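Local atomic coordinates of high affinity transport system protein p37 (Mycoplasma hyorhinis, PDB entry 3EKI), a protein that binds thiamine diphosphate as the extracytoplasmic lipoprotein component of a high-affinity transport system, probably delivering the ligand for uptake. Residues Thr142-Thr147 with Leu355-Ile360; Val153-Lys158 with Val172-Glu177; Lys233-Lys238 with Ala334-Asn339; Thr275-Asp280 with Asn286-Lys291. All blocks are in the same frame, centred on the assembly; numbering follows the deposited sequence. Where two conformers were deposited one is given.

The first segment along the chain lies on strand 141-152, and contact 1 joins it to helix 354-369 more than 200 residues later, closing a loop that encloses the other three contacts. Within that span contact 2 closes early, folding the loop 153-158 back on helix 170-184. Contact 3 opens after it, carrying the end of helix 225-236 to strand 331-337, and contact 4 is nested inside contact 3, joining helix 277-283 to strand 288-290. Contacts 3 and 4 reach the two outermost strands of one mixed sheet, with contact centres about 17 Å apart. Contacts 2 and 3 touch where Val172 and Ala175 pack on Ile336 and Leu335. Contact 1 lies across the chain's centre from contacts 3 and 4.

Contact 1 (Thr142-Thr147 with Leu355-Ile360)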
loop_
_atom_site.group_PDB
_atom_site.type_symbol
_atom_site.label_atom_id
_atom_site.label_comp_id
_atom_site.label_asym_id
_atom_site.label_seq_id
_atom_site.Cartn_x
_atom_site.Cartn_y
_atom_site.Cartn_z
ATOM N N THR A 142 -0.914 9.149 -17.805
ATOM C CA THR A 142 -0.839 7.848 -18.427
ATOM C C THR A 142 -0.206 6.778 -17.565
ATOM O O THR A 142 1.000 6.759 -17.312
ATOM C CB THR A 142 0.016 7.964 -19.729
ATOM O OG1 THR A 142 -0.559 9.006 -20.529
ATOM C CG2 THR A 142 -0.010 6.665 -20.487
ATOM N N PRO A 143 -1.033 5.880 -17.033
ATOM C CA PRO A 143 -0.506 4.764 -16.239
ATOM C C PRO A 143 0.301 3.841 -17.125
ATOM O O PRO A 143 -0.119 3.538 -18.254
ATOM C CB PRO A 143 -1.773 4.062 -15.742
ATOM C CG PRO A 143 -2.830 5.108 -15.816
ATOM C CD PRO A 143 -2.505 5.900 -17.067
ATOM N N ALA A 144 1.434 3.389 -16.617
ATOM C CA ALA A 144 2.316 2.540 -17.406
ATOM C C ALA A 144 3.017 1.356 -16.704
ATOM O O ALA A 144 3.345 0.384 -17.336
ATOM C CB ALA A 144 3.367 3.390 -18.027
ATOM N N LEU A 145 3.288 1.530 -15.420
ATOM C CA LEU A 145 4.050 0.557 -14.658
ATOM C C LEU A 145 3.183 0.002 -13.539
ATOM O O LEU A 145 2.540 0.801 -12.848
ATOM C CB LEU A 145 5.271 1.277 -14.079
ATOM C CG LEU A 145 6.253 0.504 -13.194
ATOM C CD1 LEU A 145 7.226 -0.289 -14.057
ATOM C CD2 LEU A 145 7.061 1.385 -12.256
ATOM N N GLU A 146 3.164 -1.311 -13.359
ATOM C CA GLU A 146 2.505 -1.885 -12.195
ATOM C C GLU A 146 3.587 -2.426 -11.265
ATOM O O GLU A 146 4.367 -3.257 -11.729
ATOM C CB GLU A 146 1.561 -3.021 -12.597
ATOM C CG GLU A 146 0.798 -3.589 -11.408
ATOM C CD GLU A 146 -0.268 -4.601 -11.760
ATOM O OE1 GLU A 146 -0.432 -4.967 -12.942
ATOM O OE2 GLU A 146 -0.953 -5.056 -10.813
ATOM N N THR A 147 3.637 -1.987 -10.014
ATOM C CA THR A 147 4.573 -2.617 -9.071
ATOM C C THR A 147 3.968 -3.910 -8.517
ATOM O O THR A 147 2.754 -4.100 -8.563
ATOM C CB THR A 147 4.965 -1.662 -7.934
ATOM O OG1 THR A 147 3.819 -1.483 -7.090
ATOM C CG2 THR A 147 5.373 -0.281 -8.415
ATOM N N LEU A 355 7.802 5.725 -26.805
ATOM C CA LEU A 355 8.989 4.894 -26.878
ATOM C C LEU A 355 9.813 5.065 -25.599
ATOM O O LEU A 355 10.298 4.064 -25.063
ATOM C CB LEU A 355 9.860 5.253 -28.087
ATOM C CG LEU A 355 9.187 5.109 -29.444
ATOM C CD1 LEU A 355 10.101 5.654 -30.543
ATOM C CD2 LEU A 355 8.840 3.658 -29.740
ATOM N N GLU A 356 9.941 6.313 -25.149
ATOM C CA GLU A 356 10.661 6.599 -23.900
ATOM C C GLU A 356 9.942 5.995 -22.696
ATOM O O GLU A 356 10.599 5.421 -21.813
ATOM C CB GLU A 356 10.854 8.107 -23.756
ATOM C CG GLU A 356 11.865 8.496 -22.680
ATOM C CD GLU A 356 12.203 9.970 -22.664
ATOM O OE1 GLU A 356 11.478 10.725 -23.353
ATOM O OE2 GLU A 356 13.162 10.380 -21.973
ATOM N N GLN A 357 8.623 6.106 -22.656
ATOM C CA GLN A 357 7.860 5.511 -21.541
ATOM C C GLN A 357 8.114 4.024 -21.461
ATOM O O GLN A 357 8.404 3.446 -20.410
ATOM C CB GLN A 357 6.357 5.790 -21.697
ATOM C CG GLN A 357 5.893 7.214 -21.542
ATOM C CD GLN A 357 4.379 7.307 -21.594
ATOM O OE1 GLN A 357 3.707 6.380 -21.155
ATOM N NE2 GLN A 357 3.842 8.391 -22.113
ATOM N N ASN A 358 8.006 3.315 -22.575
ATOM C CA ASN A 358 8.211 1.883 -22.597
ATOM C C ASN A 358 9.635 1.511 -22.220
ATOM O O ASN A 358 9.860 0.501 -21.548
ATOM C CB ASN A 358 7.858 1.288 -23.964
ATOM C CG ASN A 358 6.390 1.470 -24.310
ATOM O OD1 ASN A 358 5.537 1.590 -23.430
ATOM N ND2 ASN A 358 6.065 1.537 -25.601
ATOM N N LEU A 359 10.651 2.283 -22.606
ATOM C CA LEU A 359 12.026 2.010 -22.173
ATOM C C LEU A 359 12.191 2.238 -20.672
ATOM O O LEU A 359 12.921 1.511 -20.000
ATOM C CB LEU A 359 12.990 2.905 -22.936
ATOM C CG LEU A 359 13.324 2.478 -24.355
ATOM C CD1 LEU A 359 13.936 3.688 -25.057
ATOM C CD2 LEU A 359 14.288 1.301 -24.414
ATOM N N ILE A 360 11.477 3.219 -20.138
ATOM C CA ILE A 360 11.548 3.466 -18.685
ATOM C C ILE A 360 10.875 2.302 -17.964
ATOM O O ILE A 360 11.453 1.799 -16.979
ATOM C CB ILE A 360 10.984 4.850 -18.331
ATOM C CG1 ILE A 360 11.901 5.997 -18.813
ATOM C CG2 ILE A 360 10.678 4.987 -16.859
ATOM C CD1 ILE A 360 11.228 7.366 -18.744
HETATM O O HOH W 1 0.989 9.225 -22.658
#
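Thr142 and Gln357 meet where strand 141-152 runs past helix 354-369, and the evidence for the join falls into two kinds, van der Waals and water-mediated. The direct contact is slight, with 107 Å² buried over both sides. Thr142 CG2 lies 3.8 Å from Gln357 OE1, and the two side chains cross at about a right angle. Ala144 adds a looser touch from the same strand, its CB 4.3 Å from Gln357 OE1. OE1 thus has one methyl close and a second at looser range, in a direction roughly perpendicular to the first, while the amide nitrogen leads away to polar partners.

The polar link runs through one water. Thr142 OG1 is 2.6 Å from it, and Gln357 NE2 donates to it over 3.0 Å. With CG2 anti to the backbone N of Thr142 (chi1 -54°, read at OG1), the methyl is turned to the amide oxygen and the hydroxyl to the water. Gln357 NE2 also donates to the carbonyl of Val352, just before the helix. Two acceptors therefore use this amide nitrogen, which defines the amide's rotation and is consistent with OE1, not NE2, facing the methyl of Thr142. Beyond CG the glutamine chain is extended, which carries the amide from the helix to the strand.

Phe348 of the neighbouring strand 345-349 packs on Ala144, Gln357 and Ile360, filling in beside the thin direct contact. The backbone spacing is correspondingly wide, with Ala144 CA 7.5 Å from Gln357 CA. On the strand, Ala144 and Leu145 lie together across from Gly346, a classic beta bulge, and the helix packs beside it in the antiparallel sheet of this periplasmic-binding-protein-like fold.

Contact 2 (Val153-Lys158 with Val172-Glu177); sequences VFDKEK and VKIAKE
Ile174 of helix 170-184 packs against Phe154 and Asp155 of the loop 153-158, and its branches divide the tight side of the contact between these two residues. Ile174 CG2 sits 3.6 Å from the carbonyl oxygen Phe154 O and 4.1 Å from Phe154 CD2, approaching the ring obliquely. The other branch runs on to Asp155, where Ile174 CD1 lies 3.7 Å from Asp155 OD1. Phe154 has its CG between the backbone N and the carbonyl carbon (chi1 54°), a crowded position that lays the ring alongside the helix, where Ile178 and Ile181 of the next turns also touch it. The ring stacks with that of Phe152 as well.

These contacts pack the loop that leaves strand 141-152 onto the helix that follows it, a strand-loop-helix connection in which the start of the loop lies against the helix it leads into. The acidic group of Asp155 is buried, and among its partners beyond the contact is Arg216, which forms a salt bridge with OD2. Glu309 OE1, a like charge, comes close to the same OD2, which would be expected to raise the pKa of one of the two acids, while Arg216 works the other way.

On the looser side, at the partly exposed margin of the contact, Glu177 offers only its aliphatic base. The nearest CA pair across the segments is here, Phe154 CA lying 5.8 Å from Glu177 CA. Glu177 CB rests 3.8 Å from Phe154 CB, after which the chain bends at chi2 (-84°) and takes the carboxylate to a salt bridge with Lys180, one turn further along the helix.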
loop_
_atom_site.group_PDB
_atom_site.type_symbol
_atom_site.label_atom_id
_atom_site.label_comp_id
_atom_site.label_asym_id
_atom_site.label_seq_id
_atom_site.Cartn_x
_atom_site.Cartn_y
_atom_site.Cartn_z
ATOM N N VAL A 153 3.511 -14.747 3.718
ATOM C CA VAL A 153 3.328 -16.184 3.830
ATOM C C VAL A 153 1.871 -16.572 4.070
ATOM O O VAL A 153 1.547 -17.695 3.701
ATOM C CB VAL A 153 4.198 -16.766 4.941
ATOM C CG1 VAL A 153 5.652 -16.617 4.477
ATOM C CG2 VAL A 153 3.970 -16.086 6.259
ATOM N N PHE A 154 1.078 -15.667 4.611
ATOM C CA PHE A 154 -0.342 -15.903 4.910
ATOM C C PHE A 154 -1.300 -15.400 3.834
ATOM O O PHE A 154 -2.536 -15.479 3.979
ATOM C CB PHE A 154 -0.640 -15.284 6.279
ATOM C CG PHE A 154 -0.255 -13.825 6.439
ATOM C CD1 PHE A 154 0.880 -13.454 7.130
ATOM C CD2 PHE A 154 -1.019 -12.806 5.872
ATOM C CE1 PHE A 154 1.306 -12.144 7.271
ATOM C CE2 PHE A 154 -0.614 -11.491 6.016
ATOM C CZ PHE A 154 0.517 -11.150 6.711
ATOM N N ASP A 155 -0.852 -14.868 2.696
ATOM C CA ASP A 155 -1.765 -14.332 1.670
ATOM C C ASP A 155 -1.098 -14.374 0.295
ATOM O O ASP A 155 -0.772 -13.343 -0.301
ATOM C CB ASP A 155 -2.164 -12.913 2.040
ATOM C CG ASP A 155 -3.184 -12.218 1.175
ATOM O OD1 ASP A 155 -3.913 -12.882 0.402
ATOM O OD2 ASP A 155 -3.280 -10.969 1.279
ATOM N N LYS A 156 -0.914 -15.580 -0.238
ATOM C CA LYS A 156 -0.222 -15.755 -1.520
ATOM C C LYS A 156 -1.149 -15.869 -2.739
ATOM O O LYS A 156 -0.685 -15.946 -3.877
ATOM C CB LYS A 156 0.707 -16.972 -1.459
ATOM C CG LYS A 156 1.610 -17.002 -0.237
ATOM C CD LYS A 156 2.620 -18.136 -0.324
ATOM C CE LYS A 156 3.284 -18.388 1.018
ATOM N NZ LYS A 156 4.655 -18.952 0.864
ATOM N N GLU A 157 -2.453 -15.881 -2.489
ATOM C CA GLU A 157 -3.461 -15.997 -3.520
ATOM C C GLU A 157 -4.388 -14.783 -3.571
ATOM O O GLU A 157 -5.126 -14.424 -2.639
ATOM C CB GLU A 157 -4.288 -17.267 -3.286
ATOM C CG GLU A 157 -3.861 -18.464 -4.101
ATOM C CD GLU A 157 -4.457 -19.780 -3.635
ATOM O OE1 GLU A 157 -5.305 -19.817 -2.721
ATOM O OE2 GLU A 157 -4.061 -20.829 -4.189
ATOM N N LYS A 158 -4.323 -14.135 -4.742
ATOM C CA LYS A 158 -5.088 -12.912 -4.880
ATOM C C LYS A 158 -6.588 -13.101 -4.750
ATOM O O LYS A 158 -7.271 -12.338 -4.055
ATOM C CB LYS A 158 -4.828 -12.271 -6.257
ATOM C CG LYS A 158 -5.570 -10.962 -6.385
ATOM C CD LYS A 158 -5.364 -10.211 -7.681
ATOM C CE LYS A 158 -6.415 -9.132 -7.853
ATOM N NZ LYS A 158 -7.819 -9.647 -7.841
ATOM N N VAL A 172 -11.529 -14.379 6.554
ATOM C CA VAL A 172 -11.415 -14.711 7.964
ATOM C C VAL A 172 -10.312 -15.731 8.158
ATOM O O VAL A 172 -9.557 -15.649 9.145
ATOM C CB VAL A 172 -12.751 -15.218 8.544
ATOM C CG1 VAL A 172 -12.554 -15.690 9.975
ATOM C CG2 VAL A 172 -13.774 -14.095 8.477
ATOM N N LYS A 173 -10.177 -16.664 7.238
ATOM C CA LYS A 173 -9.093 -17.647 7.299
ATOM C C LYS A 173 -7.737 -16.952 7.226
ATOM O O LYS A 173 -6.794 -17.306 7.950
ATOM C CB LYS A 173 -9.271 -18.673 6.182
ATOM C CG LYS A 173 -10.521 -19.538 6.383
ATOM C CD LYS A 173 -10.535 -20.634 5.327
ATOM C CE LYS A 173 -11.722 -20.491 4.393
ATOM N NZ LYS A 173 -11.453 -21.086 3.054
ATOM N N ILE A 174 -7.592 -15.948 6.366
ATOM C CA ILE A 174 -6.298 -15.230 6.371
ATOM C C ILE A 174 -6.033 -14.536 7.690
ATOM O O ILE A 174 -4.935 -14.501 8.246
ATOM C CB ILE A 174 -6.247 -14.217 5.202
ATOM C CG1 ILE A 174 -6.243 -14.890 3.826
ATOM C CG2 ILE A 174 -5.043 -13.317 5.372
ATOM C CD1 ILE A 174 -6.659 -14.018 2.660
ATOM N N ALA A 175 -7.083 -13.940 8.287
ATOM C CA ALA A 175 -6.945 -13.279 9.592
ATOM C C ALA A 175 -6.470 -14.292 10.644
ATOM O O ALA A 175 -5.647 -13.974 11.506
ATOM C CB ALA A 175 -8.232 -12.602 10.000
ATOM N N LYS A 176 -6.976 -15.515 10.592
ATOM C CA LYS A 176 -6.530 -16.503 11.579
ATOM C C LYS A 176 -5.071 -16.864 11.351
ATOM O O LYS A 176 -4.359 -17.082 12.338
ATOM C CB LYS A 176 -7.479 -17.702 11.540
ATOM C CG LYS A 176 -8.851 -17.314 12.082
ATOM C CD LYS A 176 -9.922 -18.357 11.868
ATOM C CE LYS A 176 -11.128 -18.122 12.763
ATOM N NZ LYS A 176 -11.066 -18.932 14.012
ATOM N N GLU A 177 -4.603 -16.885 10.123
ATOM C CA GLU A 177 -3.189 -17.140 9.835
ATOM C C GLU A 177 -2.322 -15.991 10.321
ATOM O O GLU A 177 -1.206 -16.168 10.816
ATOM C CB GLU A 177 -3.035 -17.378 8.343
ATOM C CG GLU A 177 -3.661 -18.672 7.833
ATOM C CD GLU A 177 -2.618 -19.768 8.076
ATOM O OE1 GLU A 177 -2.630 -20.359 9.172
ATOM O OE2 GLU A 177 -1.788 -19.982 7.164
#

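Contact 3 (Lys233-Lys238 with Ala334-Asn339)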
loop_
_atom_site.group_PDB
_atom_site.type_symbol
_atom_site.label_atom_id
_atom_site.label_comp_id
_atom_site.label_asym_id
_atom_site.label_seq_id
_atom_site.Cartn_x
_atom_site.Cartn_y
_atom_site.Cartn_z
ATOM N N LYS A 233 -19.200 -11.319 19.152
ATOM C CA LYS A 233 -20.638 -11.590 19.181
ATOM C C LYS A 233 -21.405 -10.577 18.341
ATOM O O LYS A 233 -22.347 -10.885 17.610
ATOM C CB LYS A 233 -21.177 -11.582 20.620
ATOM C CG LYS A 233 -22.656 -11.900 20.742
ATOM C CD LYS A 233 -23.049 -12.304 22.159
ATOM C CE LYS A 233 -24.102 -13.406 22.168
ATOM N NZ LYS A 233 -24.814 -13.456 23.481
ATOM N N ALA A 234 -20.993 -9.320 18.417
ATOM C CA ALA A 234 -21.703 -8.306 17.645
ATOM C C ALA A 234 -21.498 -8.527 16.153
ATOM O O ALA A 234 -22.389 -8.369 15.319
ATOM C CB ALA A 234 -21.256 -6.934 18.098
ATOM N N TRP A 235 -20.264 -8.893 15.790
ATOM C CA TRP A 235 -19.971 -9.243 14.407
ATOM C C TRP A 235 -20.837 -10.405 13.943
ATOM O O TRP A 235 -21.488 -10.376 12.909
ATOM C CB TRP A 235 -18.495 -9.604 14.282
ATOM C CG TRP A 235 -18.083 -10.082 12.936
ATOM C CD1 TRP A 235 -18.023 -11.372 12.517
ATOM C CD2 TRP A 235 -17.664 -9.285 11.811
ATOM N NE1 TRP A 235 -17.602 -11.463 11.218
ATOM C CE2 TRP A 235 -17.377 -10.190 10.772
ATOM C CE3 TRP A 235 -17.508 -7.914 11.593
ATOM C CZ2 TRP A 235 -16.935 -9.786 9.495
ATOM C CZ3 TRP A 235 -17.067 -7.522 10.326
ATOM C CH2 TRP A 235 -16.792 -8.453 9.315
ATOM N N ASN A 236 -20.860 -11.479 14.736
ATOM C CA ASN A 236 -21.576 -12.691 14.360
ATOM C C ASN A 236 -23.080 -12.443 14.260
ATOM O O ASN A 236 -23.734 -13.125 13.461
ATOM C CB ASN A 236 -21.304 -13.809 15.378
ATOM C CG ASN A 236 -19.888 -14.337 15.387
ATOM O OD1 ASN A 236 -19.109 -14.197 14.451
ATOM N ND2 ASN A 236 -19.521 -14.978 16.491
ATOM N N ASP A 237 -23.592 -11.537 15.064
ATOM C CA ASP A 237 -25.013 -11.237 15.154
ATOM C C ASP A 237 -25.418 -10.115 14.203
ATOM O O ASP A 237 -26.586 -9.737 14.132
ATOM C CB ASP A 237 -25.428 -10.828 16.571
ATOM C CG ASP A 237 -25.467 -11.999 17.544
ATOM O OD1 ASP A 237 -25.103 -13.114 17.146
ATOM O OD2 ASP A 237 -25.868 -11.785 18.706
ATOM N N LYS A 238 -24.420 -9.568 13.507
ATOM C CA LYS A 238 -24.585 -8.407 12.628
ATOM C C LYS A 238 -25.239 -7.231 13.336
ATOM O O LYS A 238 -26.062 -6.490 12.822
ATOM C CB LYS A 238 -25.291 -8.794 11.328
ATOM C CG LYS A 238 -24.513 -9.821 10.533
ATOM C CD LYS A 238 -25.136 -10.212 9.218
ATOM C CE LYS A 238 -24.375 -11.359 8.557
ATOM N NZ LYS A 238 -25.025 -11.786 7.293
ATOM N N ALA A 334 -6.284 -9.822 14.585
ATOM C CA ALA A 334 -6.966 -9.633 13.328
ATOM C C ALA A 334 -8.364 -10.250 13.373
ATOM O O ALA A 334 -8.518 -11.399 13.802
ATOM C CB ALA A 334 -6.151 -10.255 12.205
ATOM N N LEU A 335 -9.342 -9.502 12.892
ATOM C CA LEU A 335 -10.701 -10.003 12.724
ATOM C C LEU A 335 -10.970 -10.539 11.334
ATOM O O LEU A 335 -11.476 -11.649 11.125
ATOM C CB LEU A 335 -11.675 -8.882 13.083
ATOM C CG LEU A 335 -13.157 -9.188 12.818
ATOM C CD1 LEU A 335 -13.673 -10.184 13.818
ATOM C CD2 LEU A 335 -13.911 -7.864 12.838
ATOM N N ILE A 336 -10.610 -9.752 10.308
ATOM C CA ILE A 336 -10.840 -10.119 8.933
ATOM C C ILE A 336 -9.960 -9.222 8.052
ATOM O O ILE A 336 -9.649 -8.111 8.496
ATOM C CB ILE A 336 -12.317 -9.984 8.534
ATOM C CG1 ILE A 336 -12.704 -10.642 7.214
ATOM C CG2 ILE A 336 -12.752 -8.528 8.565
ATOM C CD1 ILE A 336 -14.188 -10.808 7.000
ATOM N N VAL A 337 -9.555 -9.736 6.900
ATOM C CA VAL A 337 -8.877 -8.846 5.938
ATOM C C VAL A 337 -9.888 -8.368 4.906
ATOM O O VAL A 337 -11.088 -8.679 4.976
ATOM C CB VAL A 337 -7.665 -9.489 5.268
ATOM C CG1 VAL A 337 -6.676 -9.865 6.388
ATOM C CG2 VAL A 337 -7.989 -10.674 4.397
ATOM N N THR A 338 -9.450 -7.603 3.916
ATOM C CA THR A 338 -10.372 -7.097 2.909
ATOM C C THR A 338 -10.157 -7.782 1.564
ATOM O O THR A 338 -9.326 -8.661 1.410
ATOM C CB THR A 338 -10.227 -5.582 2.700
ATOM O OG1 THR A 338 -8.988 -5.305 1.992
ATOM C CG2 THR A 338 -10.167 -4.807 4.008
ATOM N N ASN A 339 -10.935 -7.352 0.570
ATOM C CA ASN A 339 -10.769 -7.728 -0.819
ATOM C C ASN A 339 -9.482 -7.058 -1.322
ATOM O O ASN A 339 -9.032 -6.089 -0.723
ATOM C CB ASN A 339 -11.969 -7.316 -1.651
ATOM C CG ASN A 339 -13.276 -7.971 -1.258
ATOM O OD1 ASN A 339 -13.286 -9.100 -0.785
ATOM N ND2 ASN A 339 -14.367 -7.243 -1.470
#
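An indole face, rather than any hydrogen bond, joins the two segments: Leu335 CD2 stands over the six-membered ring of Trp235, 4.2 Å from its centroid and 24° off the ring normal. This is a CH-pi contact offset toward the rim, and the methyl comes closest to Trp235 CE3, at 3.8 Å. Ile336, next in the strand, meets the same ring obliquely, with Ile336 CD1 3.8 Å from Trp235 CZ2, and Ile336 CG2 4.1 Å from Trp235 CH2.

That two successive strand residues both point at one ring follows from a classic beta bulge, in which Leu335 and Ile336 together face Ile219 of strand 217-223. The bulge lies on strand 331-337, an outermost strand of the mixed sheet, and the indole covers it from the end of helix 225-236. That helix terminates in a Schellman motif at Lys238, whose positive phi breaks the helical path.

With CG anti to the backbone N, the chi1 of 176° swings the indole of Trp235 away from its own helix and onto the strand. Its NE1 donates to the carbonyl of Gly165, which fixes the rotation of the indole. His269 stacks on the ring, and Phe270 meets it with planes at about 80°.

Contact 4 (Thr275-Asp280 with Asn286-Lys291)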
loop_
_atom_site.group_PDB
_atom_site.type_symbol
_atom_site.label_atom_id
_atom_site.label_comp_id
_atom_site.label_asym_id
_atom_site.label_seq_id
_atom_site.Cartn_x
_atom_site.Cartn_y
_atom_site.Cartn_z
ATOM N N THR A 275 -25.372 3.277 5.378
ATOM C CA THR A 275 -25.107 3.668 4.002
ATOM C C THR A 275 -23.629 3.806 3.661
ATOM O O THR A 275 -23.009 3.123 2.859
ATOM C CB THR A 275 -25.767 5.045 3.743
ATOM O OG1 THR A 275 -25.193 5.977 4.687
ATOM C CG2 THR A 275 -27.252 5.026 3.989
ATOM N N THR A 276 -22.943 4.742 4.434
ATOM C CA THR A 276 -21.521 4.901 4.293
ATOM C C THR A 276 -20.935 5.160 5.677
ATOM O O THR A 276 -21.644 5.642 6.569
ATOM C CB THR A 276 -21.084 6.087 3.407
ATOM O OG1 THR A 276 -21.543 7.296 4.037
ATOM C CG2 THR A 276 -21.709 6.000 2.038
ATOM N N LEU A 277 -19.641 4.868 5.799
ATOM C CA LEU A 277 -18.978 5.201 7.051
ATOM C C LEU A 277 -19.001 6.698 7.319
ATOM O O LEU A 277 -19.154 7.159 8.451
ATOM C CB LEU A 277 -17.547 4.686 7.081
ATOM C CG LEU A 277 -17.289 3.204 7.274
ATOM C CD1 LEU A 277 -15.840 3.035 7.713
ATOM C CD2 LEU A 277 -18.235 2.562 8.274
ATOM N N ASN A 278 -18.857 7.546 6.289
ATOM C CA ASN A 278 -18.930 8.992 6.560
ATOM C C ASN A 278 -20.290 9.413 7.095
ATOM O O ASN A 278 -20.409 10.214 8.024
ATOM C CB ASN A 278 -18.590 9.750 5.257
ATOM C CG ASN A 278 -17.084 9.918 5.124
ATOM O OD1 ASN A 278 -16.303 9.492 5.979
ATOM N ND2 ASN A 278 -16.653 10.549 4.035
ATOM N N GLU A 279 -21.355 8.851 6.518
ATOM C CA GLU A 279 -22.686 9.199 7.018
ATOM C C GLU A 279 -22.884 8.685 8.435
ATOM O O GLU A 279 -23.410 9.427 9.251
ATOM C CB GLU A 279 -23.804 8.661 6.135
ATOM C CG GLU A 279 -24.384 9.704 5.182
ATOM C CD GLU A 279 -25.585 9.198 4.406
ATOM O OE1 GLU A 279 -26.728 9.350 4.893
ATOM O OE2 GLU A 279 -25.394 8.651 3.302
ATOM N N ASP A 280 -22.466 7.463 8.694
ATOM C CA ASP A 280 -22.551 6.912 10.054
ATOM C C ASP A 280 -21.750 7.725 11.054
ATOM O O ASP A 280 -22.211 8.012 12.157
ATOM C CB ASP A 280 -22.080 5.455 9.999
ATOM C CG ASP A 280 -22.398 4.655 11.254
ATOM O OD1 ASP A 280 -21.464 4.467 12.068
ATOM O OD2 ASP A 280 -23.562 4.237 11.428
ATOM N N ASN A 286 -18.353 10.242 18.173
ATOM C CA ASN A 286 -17.465 9.771 19.218
ATOM C C ASN A 286 -17.124 8.293 19.041
ATOM O O ASN A 286 -16.308 7.758 19.793
ATOM C CB ASN A 286 -18.074 9.993 20.603
ATOM C CG ASN A 286 -17.883 11.454 21.015
ATOM O OD1 ASN A 286 -16.763 11.960 21.044
ATOM N ND2 ASN A 286 -18.983 12.120 21.341
ATOM N N ALA A 287 -17.717 7.652 18.061
ATOM C CA ALA A 287 -17.425 6.249 17.762
ATOM C C ALA A 287 -16.298 6.096 16.752
ATOM O O ALA A 287 -15.953 4.990 16.327
ATOM C CB ALA A 287 -18.694 5.578 17.267
ATOM N N TYR A 288 -15.707 7.191 16.309
ATOM C CA TYR A 288 -14.691 7.185 15.279
ATOM C C TYR A 288 -13.545 8.122 15.613
ATOM O O TYR A 288 -13.774 9.191 16.181
ATOM C CB TYR A 288 -15.289 7.669 13.959
ATOM C CG TYR A 288 -16.296 6.756 13.334
ATOM C CD1 TYR A 288 -17.649 6.826 13.625
ATOM C CD2 TYR A 288 -15.863 5.788 12.420
ATOM C CE1 TYR A 288 -18.558 5.963 13.029
ATOM C CE2 TYR A 288 -16.762 4.937 11.831
ATOM C CZ TYR A 288 -18.100 5.022 12.128
ATOM O OH TYR A 288 -18.941 4.134 11.502
ATOM N N LYS A 289 -12.340 7.736 15.229
ATOM C CA LYS A 289 -11.162 8.583 15.402
ATOM C C LYS A 289 -10.128 8.248 14.339
ATOM O O LYS A 289 -9.950 7.082 13.970
ATOM C CB LYS A 289 -10.565 8.413 16.791
ATOM C CG LYS A 289 -9.465 9.412 17.116
ATOM C CD LYS A 289 -8.906 9.129 18.506
ATOM C CE LYS A 289 -9.879 9.681 19.554
ATOM N NZ LYS A 289 -9.739 11.168 19.597
ATOM N N GLN A 290 -9.461 9.281 13.833
ATOM C CA GLN A 290 -8.450 9.060 12.794
ATOM C C GLN A 290 -7.077 8.901 13.430
ATOM O O GLN A 290 -6.462 9.879 13.895
ATOM C CB GLN A 290 -8.450 10.191 11.751
ATOM C CG GLN A 290 -7.545 9.922 10.556
ATOM C CD GLN A 290 -7.180 11.140 9.739
ATOM O OE1 GLN A 290 -8.059 11.805 9.210
ATOM N NE2 GLN A 290 -5.902 11.451 9.640
ATOM N N LYS A 291 -6.604 7.667 13.462
ATOM C CA LYS A 291 -5.347 7.286 14.076
ATOM C C LYS A 291 -4.842 5.984 13.456
ATOM O O LYS A 291 -5.649 5.176 13.000
ATOM C CB LYS A 291 -5.458 7.046 15.581
ATOM C CG LYS A 291 -5.984 8.156 16.449
ATOM C CD LYS A 291 -4.903 8.997 17.081
ATOM C CE LYS A 291 -4.121 8.230 18.136
ATOM N NZ LYS A 291 -2.951 9.047 18.594
#
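The two backbones stay well apart, the nearest CA atoms being those of Asp280 and Ala287 at 9.3 Å, so the gap between helix 277-283 and strand 288-290 is spanned mainly by Tyr288. Its CG is anti to the carbonyl carbon (chi1 -68°), and the ring extends to the helix so that the phenol ends beside Asp280.

There Tyr288 OH donates to Asp280 OD1 over 2.6 Å, a short bond. The acceptor oxygen lies at the edge of the phenol ring, near its plane, and is met on its anti side, 26° out of the carboxylate plane. The carboxylate and ring planes are 77° apart, so the two flat groups stand nearly perpendicular. Leu277 supplies the apolar part: its CD2 lies 3.7 Å from Tyr288 OH, and the two side chains cross at about a right angle.

All three residues are buried, and the carboxylate is satisfied by several donors. Besides the tyrosine, OD1 forms a salt bridge with Arg244 and OD2 accepts from the indole of Trp240, both from helix 240-245. Such a gathering of donors would be expected to favour the ionised acid. Trp240 and Arg244 also touch the Tyr288 side chain, so one helix packs on both partners.

Thr276 is the N-cap of helix 277-283: Glu279 N donates to Thr276 OG1 over 2.9 Å, nearly straight. Strand 288-290 is outermost in the mixed sheet, parallel to 248-250, and the tyrosine-aspartate bond ties this edge to the short helix preceding it, a local helix-to-strand join within the binding-protein fold.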